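Glycosyl hydrolase family 26 (PDB 4ZXO) probably hydrolyses the beta-mannan backbone of galactomannan, as a GH26 beta-mannanase of the gut bacterium Bacteroides ovatus. Local coordinates at residues Gly284-Leu287 with Pro288-Lys292; Gly55-Pro58 with Gly59-Phe63; Asp177-Ser181 with Glu182-Thr186; Lys134-Glu137 with Trp138-Arg141. One frame throughout, in Å; residues are numbered along the deposited sequence.

Contact 1: Gly284-Leu287 with Pro288-Lys292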
ATOM      1  N   GLY A 284     -11.508  -2.217 -20.015  1.00 14.71           N
ATOM      2  CA  GLY A 284     -12.659  -3.083 -20.144  1.00 15.18           C
ATOM      3  C   GLY A 284     -13.102  -3.761 -18.874  1.00 15.93           C
ATOM      4  O   GLY A 284     -14.228  -4.206 -18.779  1.00 17.16           O
ATOM      5  N   THR A 285     -12.203  -3.873 -17.912  1.00 13.95           N
ATOM      6  CA  THR A 285     -12.543  -4.496 -16.615  1.00 12.45           C
ATOM      7  C   THR A 285     -12.279  -3.552 -15.441  1.00 11.38           C
ATOM      8  O   THR A 285     -13.182  -3.255 -14.681  1.00 13.78           O
ATOM      9  CB  THR A 285     -11.760  -5.795 -16.428  1.00 13.48           C
ATOM     10  OG1 THR A 285     -12.131  -6.689 -17.479  1.00 14.35           O
ATOM     11  CG2 THR A 285     -12.110  -6.483 -15.131  1.00 13.31           C
ATOM     12  N   LEU A 286     -11.049  -3.069 -15.288  1.00 10.93           N
ATOM     13  CA  LEU A 286     -10.739  -2.294 -14.084  1.00 10.57           C
ATOM     14  C   LEU A 286     -11.459  -0.930 -14.029  1.00 11.79           C
ATOM     15  O   LEU A 286     -12.130  -0.579 -13.028  1.00 11.99           O
ATOM     16  CB  LEU A 286      -9.234  -2.066 -14.005  1.00 10.31           C
ATOM     17  CG  LEU A 286      -8.781  -1.297 -12.768  1.00  9.97           C
ATOM     18  CD1 LEU A 286      -9.008  -2.003 -11.444  1.00  9.83           C
ATOM     19  CD2 LEU A 286      -7.301  -0.894 -12.824  1.00 11.07           C
ATOM     20  N   LEU A 287     -11.296  -0.133 -15.072  1.00 11.35           N
ATOM     21  CA  LEU A 287     -11.837   1.250 -15.045  1.00 12.83           C
ATOM     22  C   LEU A 287     -13.341   1.298 -14.841  1.00 12.83           C
ATOM     23  O   LEU A 287     -13.815   2.076 -14.017  1.00 12.97           O
ATOM     24  CB  LEU A 287     -11.439   1.977 -16.318  1.00 14.33           C
ATOM     25  CG  LEU A 287     -11.808   3.484 -16.336  1.00 15.49           C
ATOM     26  CD1 LEU A 287     -11.205   4.283 -15.142  1.00 15.08           C
ATOM     27  CD2 LEU A 287     -11.382   4.139 -17.652  1.00 16.52           C
ATOM     28  N   PRO A 288     -14.106   0.437 -15.526  1.00 13.92           N
ATOM     29  CA  PRO A 288     -15.565   0.568 -15.292  1.00 14.68           C
ATOM     30  C   PRO A 288     -15.993   0.254 -13.880  1.00 14.29           C
ATOM     31  O   PRO A 288     -17.023   0.774 -13.447  1.00 15.98           O
ATOM     32  CB  PRO A 288     -16.194  -0.449 -16.247  1.00 15.92           C
ATOM     33  CG  PRO A 288     -15.165  -0.607 -17.367  1.00 15.40           C
ATOM     34  CD  PRO A 288     -13.789  -0.464 -16.660  1.00 14.33           C
ATOM     35  N   VAL A 289     -15.195  -0.520 -13.145  1.00 13.14           N
ATOM     36  CA  VAL A 289     -15.510  -0.757 -11.749  1.00 12.84           C
ATOM     37  C   VAL A 289     -15.041   0.391 -10.888  1.00 12.35           C
ATOM     38  O   VAL A 289     -15.853   0.954 -10.165  1.00 13.00           O
ATOM     39  CB  VAL A 289     -14.884  -2.063 -11.219  1.00 13.12           C
ATOM     40  CG1 VAL A 289     -15.206  -2.229  -9.726  1.00 12.48           C
ATOM     41  CG2 VAL A 289     -15.449  -3.242 -11.998  1.00 13.87           C
ATOM     42  N   ILE A 290     -13.758   0.767 -10.974  1.00 11.79           N
ATOM     43  CA  ILE A 290     -13.229   1.695  -9.982  1.00 10.68           C
ATOM     44  C   ILE A 290     -13.764   3.111 -10.174  1.00 11.72           C
ATOM     45  O   ILE A 290     -13.851   3.854  -9.203  1.00 12.75           O
ATOM     46  CB  ILE A 290     -11.677   1.722  -9.934  1.00 10.26           C
ATOM     47  CG1 ILE A 290     -11.069   2.197 -11.243  1.00 10.18           C
ATOM     48  CG2 ILE A 290     -11.126   0.335  -9.568  1.00 11.58           C
ATOM     49  CD1 ILE A 290      -9.566   2.359 -11.165  1.00 11.15           C
ATOM     50  N   GLU A 291     -14.174   3.478 -11.390  1.00 12.36           N
ATOM     51  CA  GLU A 291     -14.622   4.852 -11.615  1.00 13.72           C
ATOM     52  C   GLU A 291     -15.921   5.165 -10.916  1.00 14.68           C
ATOM     53  O   GLU A 291     -16.280   6.350 -10.815  1.00 17.40           O
ATOM     54  CB  GLU A 291     -14.761   5.146 -13.103  1.00 16.08           C
ATOM     55  CG  GLU A 291     -15.917   4.420 -13.762  1.00 18.13           C
ATOM     56  CD  GLU A 291     -15.953   4.643 -15.275  1.00 21.56           C
ATOM     57  OE1 GLU A 291     -15.207   5.531 -15.756  1.00 22.90           O
ATOM     58  OE2 GLU A 291     -16.719   3.946 -15.978  1.00 23.84           O
ATOM     59  N   LYS A 292     -16.595   4.140 -10.401  1.00 13.78           N
ATOM     60  CA  LYS A 292     -17.864   4.334  -9.692  1.00 15.35           C
ATOM     61  C   LYS A 292     -17.675   4.689  -8.208  1.00 15.36           C
ATOM     62  O   LYS A 292     -18.639   4.919  -7.491  1.00 18.03           O
ATOM     63  CB  LYS A 292     -18.723   3.062  -9.793  1.00 15.86           C
ATOM     64  CG  LYS A 292     -19.025   2.576 -11.219  1.00 17.90           C
ATOM     65  CD  LYS A 292     -20.062   1.520 -11.222  1.00 19.61           C
ATOM     66  CE  LYS A 292     -19.616   0.251 -10.575  1.00 20.73           C
ATOM     67  NZ  LYS A 292     -20.787  -0.726 -10.565  1.00 23.16           N
TER
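Leu286 and Ile290 meet one turn apart on helix 281-290, the methyl CD1 of Leu286 lying 3.7 Å from the branch methyl CG2 of Ile290. The two side chains pass at a slant, and Ile290 CD1 comes near Leu286 CG as well. Ile290 reaches this place with CG1 between its own backbone N and carbonyl carbon (chi1 63°), which leaves CG2 beside the N and close to Leu286. One residue further on, Leu287 and Glu291 cross at about a right angle, the carboxylate oxygen Glu291 OE1 standing 4.0 Å from Leu287 CG; its charge is answered by Lys332. Beneath these side chains run backbone bonds of the helix. Ile290 N gives a nearly straight bond of 2.9 Å to Leu286 O (170° at the hydrogen), and Val289 N adds a weak one to the same oxygen. Glu291 N binds Leu287 O at 3.0 Å. Pro288 has no N-H to give, and the helix is kinked here. Arg241 holds the start of this turn through Thr285 OG1 and Gly284 O. Within the beta-alpha-beta unit 266-271, 281-290, 295-300, Ile290 rests on Leu295 and Val298 of the following strand and Val289 on Leu248 of helix 241-262, while Leu287 packs on Ser330 and on Ile333 of strand 333-334, two residues of the bound potassium site.

Contact 2: Gly55-Pro58 with Gly59-Phe63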
ATOM      1  N   GLY A  55       4.280   7.008 -20.521  1.00 16.60           N
ATOM      2  CA  GLY A  55       5.000   8.261 -20.582  1.00 16.01           C
ATOM      3  C   GLY A  55       5.014   9.062 -19.304  1.00 16.09           C
ATOM      4  O   GLY A  55       5.661  10.113 -19.261  1.00 17.58           O
ATOM      5  N   ALA A  56       4.300   8.624 -18.269  1.00 14.16           N
ATOM      6  CA  ALA A  56       4.404   9.325 -16.986  1.00 13.81           C
ATOM      7  C   ALA A  56       4.628   8.344 -15.859  1.00 12.70           C
ATOM      8  O   ALA A  56       4.169   7.201 -15.902  1.00 13.07           O
ATOM      9  CB  ALA A  56       3.163  10.100 -16.689  1.00 13.98           C
ATOM     10  N   TYR A  57       5.276   8.833 -14.816  1.00 12.49           N
ATOM     11  CA  TYR A  57       5.372   8.036 -13.597  1.00 13.30           C
ATOM     12  C   TYR A  57       3.987   7.866 -12.907  1.00 12.46           C
ATOM     13  O   TYR A  57       3.140   8.765 -12.946  1.00 14.62           O
ATOM     14  CB  TYR A  57       6.333   8.676 -12.613  1.00 13.44           C
ATOM     15  CG  TYR A  57       7.766   8.634 -13.009  1.00 15.69           C
ATOM     16  CD1 TYR A  57       8.482   7.435 -12.985  1.00 15.78           C
ATOM     17  CD2 TYR A  57       8.419   9.794 -13.425  1.00 16.68           C
ATOM     18  CE1 TYR A  57       9.849   7.402 -13.322  1.00 16.45           C
ATOM     19  CE2 TYR A  57       9.767   9.765 -13.782  1.00 18.03           C
ATOM     20  CZ  TYR A  57      10.470   8.582 -13.706  1.00 18.14           C
ATOM     21  OH  TYR A  57      11.787   8.581 -14.079  1.00 20.09           O
ATOM     22  N   PRO A  58       3.748   6.712 -12.255  1.00 11.79           N
ATOM     23  CA  PRO A  58       2.497   6.531 -11.512  1.00 10.87           C
ATOM     24  C   PRO A  58       2.417   7.558 -10.344  1.00 11.06           C
ATOM     25  O   PRO A  58       3.431   7.964  -9.768  1.00 11.08           O
ATOM     26  CB  PRO A  58       2.587   5.093 -11.016  1.00 11.62           C
ATOM     27  CG  PRO A  58       4.027   4.803 -10.960  1.00 12.03           C
ATOM     28  CD  PRO A  58       4.635   5.542 -12.125  1.00 11.41           C
ATOM     29  N   GLY A  59       1.203   7.985 -10.036  1.00  9.72           N
ATOM     30  CA  GLY A  59       0.982   8.918  -8.947  1.00  8.97           C
ATOM     31  C   GLY A  59       1.378   8.342  -7.594  1.00  9.17           C
ATOM     32  O   GLY A  59       1.711   9.081  -6.670  1.00 10.44           O
ATOM     33  N   VAL A  60       1.316   7.016  -7.456  1.00  9.25           N
ATOM     34  CA  VAL A  60       1.735   6.334  -6.216  1.00  8.10           C
ATOM     35  C   VAL A  60       2.787   5.294  -6.545  1.00  7.83           C
ATOM     36  O   VAL A  60       2.665   4.553  -7.539  1.00  9.51           O
ATOM     37  CB  VAL A  60       0.569   5.596  -5.560  1.00  8.48           C
ATOM     38  CG1 VAL A  60       1.030   4.893  -4.273  1.00  9.06           C
ATOM     39  CG2 VAL A  60      -0.621   6.541  -5.246  1.00  9.16           C
ATOM     40  N   MET A  61       3.803   5.212  -5.703  1.00  7.25           N
ATOM     41  CA  MET A  61       4.736   4.083  -5.752  1.00  7.15           C
ATOM     42  C   MET A  61       4.767   3.450  -4.400  1.00  7.61           C
ATOM     43  O   MET A  61       4.683   4.152  -3.385  1.00  9.42           O
ATOM     44  CB  MET A  61       6.132   4.548  -6.123  1.00  8.11           C
ATOM     45  CG  MET A  61       6.194   4.983  -7.572  1.00 10.10           C
ATOM     46  SD  MET A  61       7.812   5.649  -7.983  1.00 11.80           S
ATOM     47  CE  MET A  61       7.449   6.322  -9.618  1.00 12.91           C
ATOM     48  N   SER A  62       4.802   2.122  -4.369  1.00  7.05           N
ATOM     49  CA  SER A  62       4.948   1.443  -3.070  1.00  6.38           C
ATOM     50  C   SER A  62       6.175   0.571  -3.093  1.00  6.60           C
ATOM     51  O   SER A  62       6.662   0.136  -4.149  1.00  8.47           O
ATOM     52  CB  SER A  62       3.676   0.605  -2.701  1.00  9.43           C
ATOM     53  OG  SER A  62       3.380  -0.361  -3.688  1.00  9.88           O
ATOM     54  N   PHE A  63       6.657   0.290  -1.898  1.00  6.17           N
ATOM     55  CA  PHE A  63       7.827  -0.549  -1.708  1.00  6.25           C
ATOM     56  C   PHE A  63       7.601  -1.329  -0.427  1.00  6.30           C
ATOM     57  O   PHE A  63       6.675  -1.023   0.318  1.00  7.11           O
ATOM     58  CB  PHE A  63       9.139   0.276  -1.627  1.00  7.96           C
ATOM     59  CG  PHE A  63       9.323   1.259  -2.772  1.00  8.56           C
ATOM     60  CD1 PHE A  63       9.925   0.860  -3.978  1.00  9.68           C
ATOM     61  CD2 PHE A  63       8.863   2.559  -2.640  1.00  9.47           C
ATOM     62  CE1 PHE A  63      10.058   1.754  -5.009  1.00 10.33           C
ATOM     63  CE2 PHE A  63       9.004   3.501  -3.665  1.00 10.64           C
ATOM     64  CZ  PHE A  63       9.598   3.091  -4.868  1.00 10.99           C
TER
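A small apolar cluster of Tyr57, Pro58 and Met61 marks the entry from the loop after helix 49-54 into strand 60-64, a buried local contact in which the first residues of the strand pack against the loop that leads into it. Its hub is the terminal methyl of Met61. That CE atom lies 3.7 Å from Tyr57 CD1, approaching the phenol ring obliquely, and 3.8 Å from Pro58 CD. Nearer the backbone, Met61 CG comes within 4.0 Å of Pro58 CG, where the thioether chain and the pyrrolidine ring cross at about a right angle. Met61 reaches back over the loop because CG stands beside its backbone N (chi1 -70°) and the chain then runs extended (chi2 176°), carrying the methyl to the two loop residues. Pro58 also closes on the backbone beyond it, its CB 3.5 Å from Val60 O. The contact between the two segments is therefore van der Waals in character, and polar fastening comes from outside: Tyr57 OH bonds to Gly46 O, the Tyr57 ring forms a cation-pi pair with Arg94, and Pro58 O accepts from Gln91 NE2 of helix 81-93. From Val60 onward the chain lies in the parallel sheet between strands 27-32 and 97-101, with backbone bonds from Val60 to Phe29 and His31 and from Met61 to Met97, as expected of a helix-to-strand connection in the TIM barrel of this glycoside hydrolase clan.

Contact 3: Asp177-Ser181 with Glu182-Thr186. With PO4 (phosphate ion), chain C.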
ATOM      1  N   ASP A 177      -6.963 -16.814  11.340  1.00 11.52           N
ATOM      2  CA  ASP A 177      -6.930 -18.054  12.127  1.00 12.08           C
ATOM      3  C   ASP A 177      -5.734 -18.116  13.078  1.00 12.30           C
ATOM      4  O   ASP A 177      -5.575 -19.109  13.793  1.00 15.55           O
ATOM      5  CB  ASP A 177      -6.909 -19.269  11.217  1.00 13.33           C
ATOM      6  CG  ASP A 177      -8.201 -19.482  10.503  1.00 16.66           C
ATOM      7  OD1 ASP A 177      -9.208 -18.790  10.800  1.00 17.44           O
ATOM      8  OD2 ASP A 177      -8.243 -20.367   9.612  1.00 19.35           O
ATOM      9  N   LEU A 178      -4.907 -17.066  13.101  1.00 10.68           N
ATOM     10  CA  LEU A 178      -3.659 -17.126  13.841  1.00 11.13           C
ATOM     11  C   LEU A 178      -3.652 -16.237  15.041  1.00 10.42           C
ATOM     12  O   LEU A 178      -2.637 -16.146  15.733  1.00 11.50           O
ATOM     13  CB  LEU A 178      -2.504 -16.766  12.916  1.00 11.70           C
ATOM     14  CG  LEU A 178      -2.391 -17.912  11.898  1.00 14.13           C
ATOM     15  CD1 LEU A 178      -3.087 -17.569  10.568  1.00 11.38           C
ATOM     16  CD2 LEU A 178      -0.992 -18.456  11.775  1.00 13.50           C
ATOM     17  N   CYS A 179      -4.769 -15.551  15.301  1.00 11.11           N
ATOM     18  CA  CYS A 179      -4.837 -14.679  16.485  1.00 10.58           C
ATOM     19  C   CYS A 179      -6.260 -14.233  16.685  1.00 10.77           C
ATOM     20  O   CYS A 179      -7.074 -14.352  15.764  1.00 11.49           O
ATOM     21  CB  CYS A 179      -3.907 -13.440  16.343  1.00 10.54           C
ATOM     22  SG  CYS A 179      -4.304 -12.351  14.893  1.00 11.50           S
ATOM     23  N   SER A 180      -6.557 -13.709  17.861  1.00 11.20           N
ATOM     24  CA  SER A 180      -7.893 -13.144  18.129  1.00 11.38           C
ATOM     25  C   SER A 180      -7.997 -11.727  17.606  1.00 10.82           C
ATOM     26  O   SER A 180      -6.976 -11.084  17.279  1.00 11.16           O
ATOM     27  CB  SER A 180      -8.173 -13.145  19.631  1.00 12.07           C
ATOM     28  OG  SER A 180      -7.366 -12.179  20.301  1.00 12.63           O
ATOM     29  N   SER A 181      -9.224 -11.238  17.565  0.50 11.24           N
ATOM     30  CA  SER A 181      -9.470  -9.862  17.161  0.50 11.63           C
ATOM     31  C   SER A 181      -8.739  -8.870  18.072  0.50 12.21           C
ATOM     32  O   SER A 181      -8.176  -7.894  17.595  0.50 12.48           O
ATOM     33  CB  SER A 181     -10.969  -9.584  17.163  0.50 13.05           C
ATOM     34  OG  SER A 181     -11.220  -8.250  16.810  0.50 13.33           O
ATOM     35  N   GLU A 182      -8.744  -9.111  19.378  1.00 13.80           N
ATOM     36  CA  GLU A 182      -8.093  -8.216  20.311  1.00 15.02           C
ATOM     37  C   GLU A 182      -6.586  -8.283  20.200  1.00 13.80           C
ATOM     38  O   GLU A 182      -5.922  -7.239  20.307  1.00 14.71           O
ATOM     39  CB  GLU A 182      -8.529  -8.527  21.754  1.00 18.34           C
ATOM     40  CG  GLU A 182      -9.923  -7.943  22.012  1.00 24.53           C
ATOM     41  CD  GLU A 182     -10.107  -6.436  21.577  1.00 29.38           C
ATOM     42  OE1 GLU A 182      -9.283  -5.555  21.954  1.00 30.67           O
ATOM     43  OE2 GLU A 182     -11.098  -6.142  20.833  1.00 31.50           O
ATOM     44  N   GLN A 183      -6.044  -9.487  20.011  1.00 11.77           N
ATOM     45  CA  GLN A 183      -4.616  -9.609  19.786  1.00 10.78           C
ATOM     46  C   GLN A 183      -4.180  -8.837  18.529  1.00 11.42           C
ATOM     47  O   GLN A 183      -3.161  -8.116  18.520  1.00 12.20           O
ATOM     48  CB  GLN A 183      -4.225 -11.079  19.643  1.00 11.39           C
ATOM     49  CG  GLN A 183      -4.218 -11.793  21.008  1.00 13.08           C
ATOM     50  CD  GLN A 183      -4.061 -13.301  20.875  1.00 15.05           C
ATOM     51  OE1 GLN A 183      -4.441 -13.915  19.861  1.00 16.96           O
ATOM     52  NE2 GLN A 183      -3.474 -13.901  21.887  1.00 15.80           N
ATOM     53  N   TYR A 184      -4.942  -9.012  17.439  1.00  9.63           N
ATOM     54  CA  TYR A 184      -4.625  -8.312  16.196  1.00  8.80           C
ATOM     55  C   TYR A 184      -4.670  -6.774  16.402  1.00  8.95           C
ATOM     56  O   TYR A 184      -3.789  -6.027  15.918  1.00  9.50           O
ATOM     57  CB  TYR A 184      -5.600  -8.742  15.092  1.00  8.45           C
ATOM     58  CG  TYR A 184      -5.325  -8.028  13.796  1.00  6.90           C
ATOM     59  CD1 TYR A 184      -4.312  -8.445  12.906  1.00  6.79           C
ATOM     60  CD2 TYR A 184      -6.072  -6.881  13.465  1.00  6.81           C
ATOM     61  CE1 TYR A 184      -4.047  -7.728  11.704  1.00  6.61           C
ATOM     62  CE2 TYR A 184      -5.801  -6.187  12.294  1.00  6.21           C
ATOM     63  CZ  TYR A 184      -4.809  -6.640  11.420  1.00  7.85           C
ATOM     64  OH  TYR A 184      -4.584  -5.889  10.299  1.00  8.94           O
ATOM     65  N   LYS A 185      -5.721  -6.294  17.083  1.00 10.36           N
ATOM     66  CA  LYS A 185      -5.801  -4.844  17.330  1.00 10.80           C
ATOM     67  C   LYS A 185      -4.624  -4.402  18.153  1.00 11.97           C
ATOM     68  O   LYS A 185      -4.162  -3.291  17.973  1.00 12.17           O
ATOM     69  CB  LYS A 185      -7.105  -4.447  18.044  1.00 12.18           C
ATOM     70  CG  LYS A 185      -8.343  -4.653  17.167  1.00 13.82           C
ATOM     71  CD  LYS A 185      -9.615  -4.382  17.934  1.00 15.84           C
ATOM     72  CE  LYS A 185     -10.778  -4.813  17.120  1.00 17.58           C
ATOM     73  NZ  LYS A 185     -12.062  -4.654  17.954  1.00 19.59           N
ATOM     74  N   THR A 186      -4.134  -5.255  19.071  1.00 13.52           N
ATOM     75  CA  THR A 186      -2.962  -4.890  19.874  1.00 14.14           C
ATOM     76  C   THR A 186      -1.709  -4.748  19.010  1.00 14.07           C
ATOM     77  O   THR A 186      -0.885  -3.868  19.294  1.00 14.20           O
ATOM     78  CB  THR A 186      -2.722  -5.918  20.977  1.00 15.65           C
ATOM     79  OG1 THR A 186      -3.901  -5.976  21.777  1.00 17.89           O
ATOM     80  CG2 THR A 186      -1.532  -5.525  21.865  1.00 16.03           C
TER
HETATM   81  P   PO4 C 402      -3.294 -18.100  21.501  0.50 14.75           P
HETATM   82  O1  PO4 C 402      -4.602 -18.426  20.852  0.50 15.47           O
HETATM   83  O2  PO4 C 402      -3.419 -16.809  22.235  0.50 15.45           O
HETATM   84  O3  PO4 C 402      -2.978 -19.217  22.554  0.50 17.13           O
HETATM   85  O4  PO4 C 402      -2.286 -18.106  20.387  0.50 14.60           O
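Ser180 and Gln183 grip each other twice at the start of helix 181-197, and this capping box is the tight part of the contact. Gln183 N donates to Ser180 OG at 3.0 Å, a capping bond to the residue at the N-cap position; in return Ser180 N donates to the amide oxygen Gln183 OE1 at 2.9 Å, nearly straight (172°) but tilted 21° from the amide's carbonyl plane. The hydroxyl meets the helix because OG sits between the N and carbonyl carbon of Ser180 (chi1 71°), while Gln183, with CG beside its own N, extends alongside Ser180 and brings CG to 3.2 Å from Ser180 OG. With OE1 thus held, the amide's other end, NE2, donates to O2 of a phosphate ion (2.9 Å), probably from the crystallisation liquor. The inner side, against buried Tyr184, is apolar: Cys179 SG lies 3.8 Å from Tyr184 CB, at the edge of the Tyr184 ring and near its plane. Looseness is confined to the side-chain ends of exposed Glu182 and of Lys185, which meet in a weak salt bridge, OE2 to NZ 3.4 Å. The backbone there stays regular, with Lys185 N bonded to Ser181 O at 3.0 Å, and Thr186 N and OG1 reach Glu182 O from opposite faces of the carbonyl plane. Outside the turn, Cys179 and Gln183 lean on Val122 of helix 121-125, and Tyr184, stacked on His167 and bonded through OH to Trp164 O, fastens helix 181-197 to the loop that follows strand 159-162.

Contact 4: Lys134-Glu137 with Trp138-Arg141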
ATOM      1  N   LYS A 134      11.424  -7.906  21.382  1.00 14.98           N
ATOM      2  CA  LYS A 134      11.946  -8.014  20.016  1.00 14.57           C
ATOM      3  C   LYS A 134      10.956  -7.392  19.031  1.00 13.07           C
ATOM      4  O   LYS A 134      11.369  -6.698  18.129  1.00 12.79           O
ATOM      5  CB  LYS A 134      12.185  -9.445  19.647  1.00 14.81           C
ATOM      6  CG  LYS A 134      12.867  -9.579  18.325  1.00 14.27           C
ATOM      7  CD  LYS A 134      13.347 -10.984  18.008  1.00 14.61           C
ATOM      8  CE  LYS A 134      12.194 -11.954  17.875  1.00 15.85           C
ATOM      9  NZ  LYS A 134      12.707 -13.292  17.495  1.00 18.51           N
ATOM     10  N   MET A 135       9.663  -7.675  19.193  1.00 12.03           N
ATOM     11  CA  MET A 135       8.675  -7.094  18.271  1.00 11.31           C
ATOM     12  C   MET A 135       8.755  -5.562  18.330  1.00 11.38           C
ATOM     13  O   MET A 135       8.670  -4.911  17.282  1.00 10.81           O
ATOM     14  CB  MET A 135       7.264  -7.548  18.619  1.00 10.83           C
ATOM     15  CG  MET A 135       6.202  -7.166  17.553  1.00 10.98           C
ATOM     16  SD  MET A 135       6.412  -8.041  15.956  1.00 12.92           S
ATOM     17  CE  MET A 135       6.728  -6.656  14.841  1.00 11.50           C
ATOM     18  N   LEU A 136       8.933  -4.987  19.535  1.00 12.31           N
ATOM     19  CA  LEU A 136       9.009  -3.545  19.614  1.00 12.58           C
ATOM     20  C   LEU A 136      10.334  -3.060  18.969  1.00 11.80           C
ATOM     21  O   LEU A 136      10.340  -1.991  18.351  1.00 12.66           O
ATOM     22  CB  LEU A 136       8.883  -3.039  21.062  1.00 13.13           C
ATOM     23  CG  LEU A 136       7.584  -3.378  21.766  1.00 14.95           C
ATOM     24  CD1 LEU A 136       7.578  -2.731  23.142  1.00 15.36           C
ATOM     25  CD2 LEU A 136       6.408  -2.880  20.994  1.00 16.81           C
ATOM     26  N   GLU A 137      11.427  -3.813  19.111  1.00 11.24           N
ATOM     27  CA  GLU A 137      12.703  -3.460  18.466  1.00 12.64           C
ATOM     28  C   GLU A 137      12.520  -3.474  16.930  1.00 12.44           C
ATOM     29  O   GLU A 137      13.023  -2.594  16.240  1.00 12.76           O
ATOM     30  CB  GLU A 137      13.783  -4.442  18.925  1.00 15.23           C
ATOM     31  CG  GLU A 137      15.151  -4.254  18.288  1.00 21.99           C
ATOM     32  CD  GLU A 137      15.585  -5.524  17.584  1.00 28.55           C
ATOM     33  OE1 GLU A 137      15.800  -6.620  18.233  1.00 29.38           O
ATOM     34  OE2 GLU A 137      15.679  -5.423  16.351  1.00 31.82           O
ATOM     35  N   TRP A 138      11.769  -4.466  16.435  1.00 10.90           N
ATOM     36  CA  TRP A 138      11.497  -4.576  14.993  1.00 10.13           C
ATOM     37  C   TRP A 138      10.709  -3.366  14.500  1.00  9.76           C
ATOM     38  O   TRP A 138      11.041  -2.796  13.485  1.00 10.19           O
ATOM     39  CB  TRP A 138      10.737  -5.872  14.684  1.00  9.79           C
ATOM     40  CG  TRP A 138      11.651  -7.099  14.754  1.00  9.32           C
ATOM     41  CD1 TRP A 138      12.942  -7.176  15.226  1.00 10.82           C
ATOM     42  CD2 TRP A 138      11.310  -8.374  14.276  1.00  9.60           C
ATOM     43  NE1 TRP A 138      13.416  -8.461  15.057  1.00 10.84           N
ATOM     44  CE2 TRP A 138      12.438  -9.211  14.448  1.00  9.56           C
ATOM     45  CE3 TRP A 138      10.153  -8.877  13.650  1.00  9.90           C
ATOM     46  CZ2 TRP A 138      12.448 -10.552  14.051  1.00  9.81           C
ATOM     47  CZ3 TRP A 138      10.130 -10.239  13.259  1.00 10.09           C
ATOM     48  CH2 TRP A 138      11.290 -11.060  13.443  1.00 10.34           C
ATOM     49  N   ILE A 139       9.687  -2.956  15.255  1.00  9.12           N
ATOM     50  CA  ILE A 139       8.902  -1.806  14.860  1.00  9.07           C
ATOM     51  C   ILE A 139       9.823  -0.555  14.901  1.00  9.61           C
ATOM     52  O   ILE A 139       9.730   0.285  14.015  1.00  9.51           O
ATOM     53  CB  ILE A 139       7.677  -1.628  15.735  1.00  9.12           C
ATOM     54  CG1 ILE A 139       6.683  -2.802  15.522  1.00  9.75           C
ATOM     55  CG2 ILE A 139       6.967  -0.303  15.425  1.00 11.54           C
ATOM     56  CD1 ILE A 139       5.635  -2.960  16.699  1.00 10.85           C
ATOM     57  N   ASP A 140      10.727  -0.468  15.874  1.00 10.88           N
ATOM     58  CA  ASP A 140      11.618   0.668  15.996  1.00 11.39           C
ATOM     59  C   ASP A 140      12.543   0.733  14.789  1.00 11.14           C
ATOM     60  O   ASP A 140      12.934   1.817  14.358  1.00 12.34           O
ATOM     61  CB  ASP A 140      12.449   0.584  17.301  1.00 12.61           C
ATOM     62  CG  ASP A 140      11.640   0.927  18.520  1.00 14.57           C
ATOM     63  OD1 ASP A 140      10.448   1.338  18.399  1.00 15.37           O
ATOM     64  OD2 ASP A 140      12.226   0.909  19.623  1.00 16.45           O
ATOM     65  N   ARG A 141      12.871  -0.418  14.214  1.00 11.24           N
ATOM     66  CA  ARG A 141      13.728  -0.449  13.014  1.00 12.97           C
ATOM     67  C   ARG A 141      12.976   0.130  11.832  1.00 11.94           C
ATOM     68  O   ARG A 141      13.534   0.907  11.032  1.00 13.82           O
ATOM     69  CB  ARG A 141      14.222  -1.903  12.712  1.00 16.03           C
ATOM     70  CG  ARG A 141      15.321  -2.361  13.749  1.00 19.51           C
ATOM     71  CD  ARG A 141      15.783  -3.851  13.698  1.00 24.15           C
ATOM     72  NE  ARG A 141      17.191  -3.912  14.110  1.00 29.07           N
ATOM     73  CZ  ARG A 141      17.875  -5.022  14.377  1.00 32.67           C
ATOM     74  NH1 ARG A 141      19.164  -4.910  14.695  1.00 34.13           N
ATOM     75  NH2 ARG A 141      17.298  -6.241  14.309  1.00 32.83           N
TER
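Lys134 lays its aliphatic stem over one face of the Trp138 indole, one turn on along helix 132-147, the two side chains side by side and pointing the same way. The bump is Lys134 CG, 3.9 Å from the centroid of the five-membered ring and 29° off its normal, a CH-pi contact displaced toward NE1. Farther out CD follows the ring, the bend at chi3 (64°) brings CE to CZ2, and NZ ends on Pro107 O. At the ring's edge Glu137 OE2 lies in plane, 3.4 Å from Trp138 CD1. The Met135 methyl, oblique to the ring, drops into the notch between Trp138 and Ile139, its CE 3.9 Å from Ile139 CG1 and 4.1 Å from Trp138 CB. Glu137 and Arg141 run alongside each other, with OE2 2.7 Å from NH2 but over one face of the guanidinium, the two planes 83° apart. That salt bridge therefore lacks the coplanar, two-pronged geometry of a carboxylate on a guanidinium edge. Because Arg141 NH2 also donates to Glu69 O, the group has two anchors, and the charge of Glu137 probably steadies the arginine beside the buried indole.

Along the chain the order is contact 2, contact 4, contact 3, contact 1, all within one GH26 catalytic region of TIM-barrel type. Contact 2 enters the parallel sheet; contact 4 lies within helix 132-147, contact 3 at the start of helix 181-197, and contact 1 in the later part of helix 281-290 and just beyond. Contacts 3 and 4 are the nearest pair, centres 18 Å apart, and their helices touch through Met135, Leu136 and Ile139 against Met190 and Arg194. Contacts 1 and 4 are farthest apart, about 40 Å between centres. Contacts 1 and 2, centres 19 Å apart, are linked through strand 295-300. Three thus belong to outer helices and one to the strand wall, separate local parts of one barrel that do not touch.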